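Long-range contact in beta-carbonic anhydrase (Methanothermobacter thermautotrophicus, PDB 1G5C), which catalyses the reversible hydration of carbon dioxide to bicarbonate, as a zinc-dependent carbonic anhydrase of the beta class: residues E129-K140 / R162-E170. Sequence-based numbering, arbitrary orientation.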
# COMPACT_ATOMS: atom_id res chain seq x y z
N GLU A 129 -18.68 0.05 7.98
CA GLU A 129 -19.33 0.89 6.98
C GLU A 129 -19.07 2.38 7.21
O GLU A 129 -18.83 3.13 6.25
CB GLU A 129 -20.84 0.63 6.92
CG GLU A 129 -21.19 -0.85 6.69
CD GLU A 129 -22.65 -1.05 6.31
OE1 GLU A 129 -23.48 -0.17 6.63
OE2 GLU A 129 -22.98 -2.09 5.71
N GLU A 130 -19.09 2.80 8.46
CA GLU A 130 -18.86 4.21 8.74
C GLU A 130 -17.41 4.59 8.46
O GLU A 130 -17.11 5.72 8.05
CB GLU A 130 -19.22 4.55 10.20
CG GLU A 130 -18.67 3.59 11.23
CD GLU A 130 -19.24 3.84 12.62
OE1 GLU A 130 -18.71 4.72 13.34
OE2 GLU A 130 -20.24 3.18 12.99
N ASN A 131 -16.49 3.66 8.69
CA ASN A 131 -15.08 3.95 8.40
C ASN A 131 -14.90 4.21 6.91
O ASN A 131 -14.15 5.11 6.51
CB ASN A 131 -14.21 2.78 8.83
CG ASN A 131 -12.77 3.00 8.51
OD1 ASN A 131 -12.19 4.00 8.93
ND2 ASN A 131 -12.18 2.09 7.74
N VAL A 132 -15.59 3.44 6.06
CA VAL A 132 -15.50 3.64 4.62
C VAL A 132 -16.06 5.02 4.20
O VAL A 132 -15.42 5.76 3.44
CB VAL A 132 -16.27 2.54 3.85
CG1 VAL A 132 -16.38 2.93 2.38
CG2 VAL A 132 -15.54 1.19 3.97
N ILE A 133 -17.26 5.35 4.68
CA ILE A 133 -17.89 6.62 4.37
C ILE A 133 -16.98 7.75 4.82
O ILE A 133 -16.81 8.75 4.13
CB ILE A 133 -19.26 6.76 5.08
CG1 ILE A 133 -20.25 5.75 4.50
CG2 ILE A 133 -19.81 8.19 4.91
CD1 ILE A 133 -20.52 5.96 3.04
N GLU A 134 -16.40 7.60 6.01
CA GLU A 134 -15.50 8.60 6.55
C GLU A 134 -14.27 8.75 5.63
O GLU A 134 -13.79 9.86 5.40
CB GLU A 134 -15.06 8.17 7.95
CG GLU A 134 -14.04 9.09 8.61
CD GLU A 134 -14.52 10.54 8.67
OE1 GLU A 134 -15.71 10.76 9.00
OE2 GLU A 134 -13.70 11.45 8.41
N GLY A 135 -13.77 7.63 5.12
CA GLY A 135 -12.61 7.69 4.23
C GLY A 135 -12.97 8.43 2.96
O GLY A 135 -12.17 9.19 2.42
N VAL A 136 -14.17 8.20 2.46
CA VAL A 136 -14.60 8.88 1.24
C VAL A 136 -14.61 10.39 1.50
O VAL A 136 -14.09 11.18 0.71
CB VAL A 136 -16.02 8.41 0.82
CG1 VAL A 136 -16.58 9.33 -0.27
CG2 VAL A 136 -15.94 6.95 0.30
N LYS A 137 -15.18 10.79 2.63
CA LYS A 137 -15.23 12.20 2.96
C LYS A 137 -13.83 12.82 3.05
O LYS A 137 -13.61 13.93 2.56
CB LYS A 137 -16.01 12.42 4.26
CG LYS A 137 -17.43 12.93 3.99
CD LYS A 137 -18.44 12.64 5.12
CE LYS A 137 -17.76 12.33 6.44
NZ LYS A 137 -18.74 12.33 7.57
N ARG A 138 -12.89 12.12 3.66
CA ARG A 138 -11.53 12.63 3.78
C ARG A 138 -10.87 12.83 2.43
O ARG A 138 -10.22 13.84 2.20
CB ARG A 138 -10.67 11.70 4.61
CG ARG A 138 -10.71 12.01 6.08
CD ARG A 138 -9.84 11.07 6.87
NE ARG A 138 -10.54 10.69 8.09
CZ ARG A 138 -9.97 10.09 9.13
NH1 ARG A 138 -8.67 9.78 9.11
NH2 ARG A 138 -10.70 9.78 10.19
N LEU A 139 -11.02 11.86 1.54
CA LEU A 139 -10.41 11.97 0.22
C LEU A 139 -11.04 13.12 -0.56
O LEU A 139 -10.35 13.93 -1.16
CB LEU A 139 -10.57 10.66 -0.56
CG LEU A 139 -9.63 9.52 -0.14
CD1 LEU A 139 -10.01 8.25 -0.87
CD2 LEU A 139 -8.19 9.90 -0.47
N LYS A 140 -12.36 13.19 -0.54
CA LYS A 140 -13.06 14.24 -1.25
C LYS A 140 -12.79 15.64 -0.69
O LYS A 140 -12.81 16.61 -1.44
CB LYS A 140 -14.56 13.95 -1.27
CG LYS A 140 -14.95 12.97 -2.36
CD LYS A 140 -16.45 12.83 -2.44
CE LYS A 140 -16.88 12.52 -3.86
NZ LYS A 140 -16.41 13.57 -4.85
N ARG A 162 -19.10 -10.82 -1.96
CA ARG A 162 -20.18 -9.97 -2.46
C ARG A 162 -19.97 -8.52 -2.04
O ARG A 162 -19.69 -8.25 -0.88
CB ARG A 162 -21.54 -10.47 -1.95
CG ARG A 162 -22.74 -9.81 -2.64
CD ARG A 162 -24.05 -10.39 -2.10
NE ARG A 162 -24.24 -10.07 -0.69
CZ ARG A 162 -24.70 -8.91 -0.22
NH1 ARG A 162 -25.03 -7.93 -1.05
NH2 ARG A 162 -24.81 -8.72 1.09
N LEU A 163 -20.08 -7.59 -2.99
CA LEU A 163 -19.90 -6.17 -2.72
C LEU A 163 -21.21 -5.44 -2.43
O LEU A 163 -22.21 -5.69 -3.07
CB LEU A 163 -19.26 -5.47 -3.94
CG LEU A 163 -17.84 -5.91 -4.31
CD1 LEU A 163 -17.48 -5.42 -5.72
CD2 LEU A 163 -16.87 -5.38 -3.26
N LYS A 164 -21.17 -4.54 -1.45
CA LYS A 164 -22.32 -3.73 -1.10
C LYS A 164 -21.87 -2.27 -1.25
O LYS A 164 -20.90 -1.85 -0.64
CB LYS A 164 -22.74 -4.00 0.34
CG LYS A 164 -23.75 -2.99 0.86
CD LYS A 164 -24.05 -3.20 2.33
CE LYS A 164 -25.08 -2.15 2.85
NZ LYS A 164 -25.34 -2.31 4.31
N PRO A 165 -22.54 -1.50 -2.11
CA PRO A 165 -22.09 -0.12 -2.24
C PRO A 165 -22.53 0.76 -1.07
O PRO A 165 -23.65 0.63 -0.58
CB PRO A 165 -22.68 0.33 -3.58
CG PRO A 165 -23.92 -0.49 -3.69
CD PRO A 165 -23.52 -1.85 -3.16
N LEU A 166 -21.62 1.63 -0.60
CA LEU A 166 -21.92 2.54 0.50
C LEU A 166 -22.05 3.96 -0.05
O LEU A 166 -22.86 4.75 0.44
CB LEU A 166 -20.82 2.49 1.57
CG LEU A 166 -20.73 1.13 2.29
CD1 LEU A 166 -19.59 1.12 3.30
CD2 LEU A 166 -22.07 0.86 3.00
N TYR A 167 -21.25 4.27 -1.06
CA TYR A 167 -21.30 5.58 -1.68
C TYR A 167 -20.81 5.48 -3.10
O TYR A 167 -19.73 4.96 -3.36
CB TYR A 167 -20.45 6.59 -0.91
CG TYR A 167 -20.38 7.94 -1.60
CD1 TYR A 167 -19.44 8.17 -2.61
CD2 TYR A 167 -21.29 8.96 -1.30
CE1 TYR A 167 -19.41 9.37 -3.31
CE2 TYR A 167 -21.27 10.17 -2.00
CZ TYR A 167 -20.33 10.36 -3.00
OH TYR A 167 -20.30 11.55 -3.69
N LEU A 168 -21.62 5.98 -4.01
CA LEU A 168 -21.26 5.97 -5.42
C LEU A 168 -21.16 7.36 -6.01
O LEU A 168 -22.12 8.14 -5.96
CB LEU A 168 -22.27 5.16 -6.25
CG LEU A 168 -22.29 3.64 -5.98
CD1 LEU A 168 -23.28 2.97 -6.96
CD2 LEU A 168 -20.87 3.06 -6.20
N ASP A 169 -19.96 7.67 -6.50
CA ASP A 169 -19.65 8.97 -7.07
C ASP A 169 -19.91 8.85 -8.59
O ASP A 169 -20.32 7.79 -9.11
CB ASP A 169 -18.16 9.26 -6.84
CG ASP A 169 -17.91 10.76 -6.69
OD1 ASP A 169 -18.87 11.57 -6.57
OD2 ASP A 169 -16.73 11.12 -6.63
N GLU A 170 -19.56 9.95 -9.25
CA GLU A 170 -19.54 10.16 -10.68
C GLU A 170 -20.76 10.87 -11.13
O GLU A 170 -20.84 12.06 -11.53
CB GLU A 170 -19.27 8.81 -11.44
CG GLU A 170 -17.96 8.20 -10.85
CD GLU A 170 -17.05 7.51 -11.83
OE1 GLU A 170 -17.41 7.37 -13.01
OE2 GLU A 170 -15.93 7.09 -11.40
OXT GLU A 170 -22.90 8.71 -12.97
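Leu166 pushes its branched end against helix 128-141 at a classic beta bulge following on strand 163-165, the antiparallel outermost strand of the beta-carbonic anhydrase sheet: Leu166 and Tyr167 both face Gly153 of strand 150-156. The helix packs against the sheet, over strands 81-87 and 150-156, and against the C-terminal tail, and the tight part of the contact lies at its middle, where Val132 and Val136 are buried. Leu166 CD1 sits 3.7 Å from Val132 CB and also meets the carbonyl O of Glu129, the two side chains of Leu166 and Val132 crossing at about a right angle. Ile133 reaches the bulge mainly with its terminal methyl; CD1, brought there by two successive turns (chi1 -67°, then chi2 -62°), stands 3.8 Å from Leu166 CB and also touches Tyr167 CB. One turn on, Val136 CG1 lies over a face of the Tyr167 ring in a CH-pi contact, 4.3 Å from the centroid, while the Val136 side chain also packs on Ile84 of strand 81-87.

The two ends are looser and polar. On the solvent side, exposed Lys164 runs out fully extended to place NZ 2.8 Å from Glu129 OE2, on the syn side of the carboxylate, and the Glu129 chain passes across Leu166 CD2. With an alanine here instead of Glu129, the ammonium of Lys164 is likely to lose its mate across the contact, and the flank of Leu166 CD2 its cover. At the other end Lys140 and Asp169 approach from opposite directions and form a salt bridge whose hydrogen bond is weak; Asp169 OD2 is also bound by the backbone N of Val151. Steadying the same carboxylate, Tyr167 OH donates to Asp169 OD1 at 3.2 Å, from above the carboxylate plane, 63° out of it.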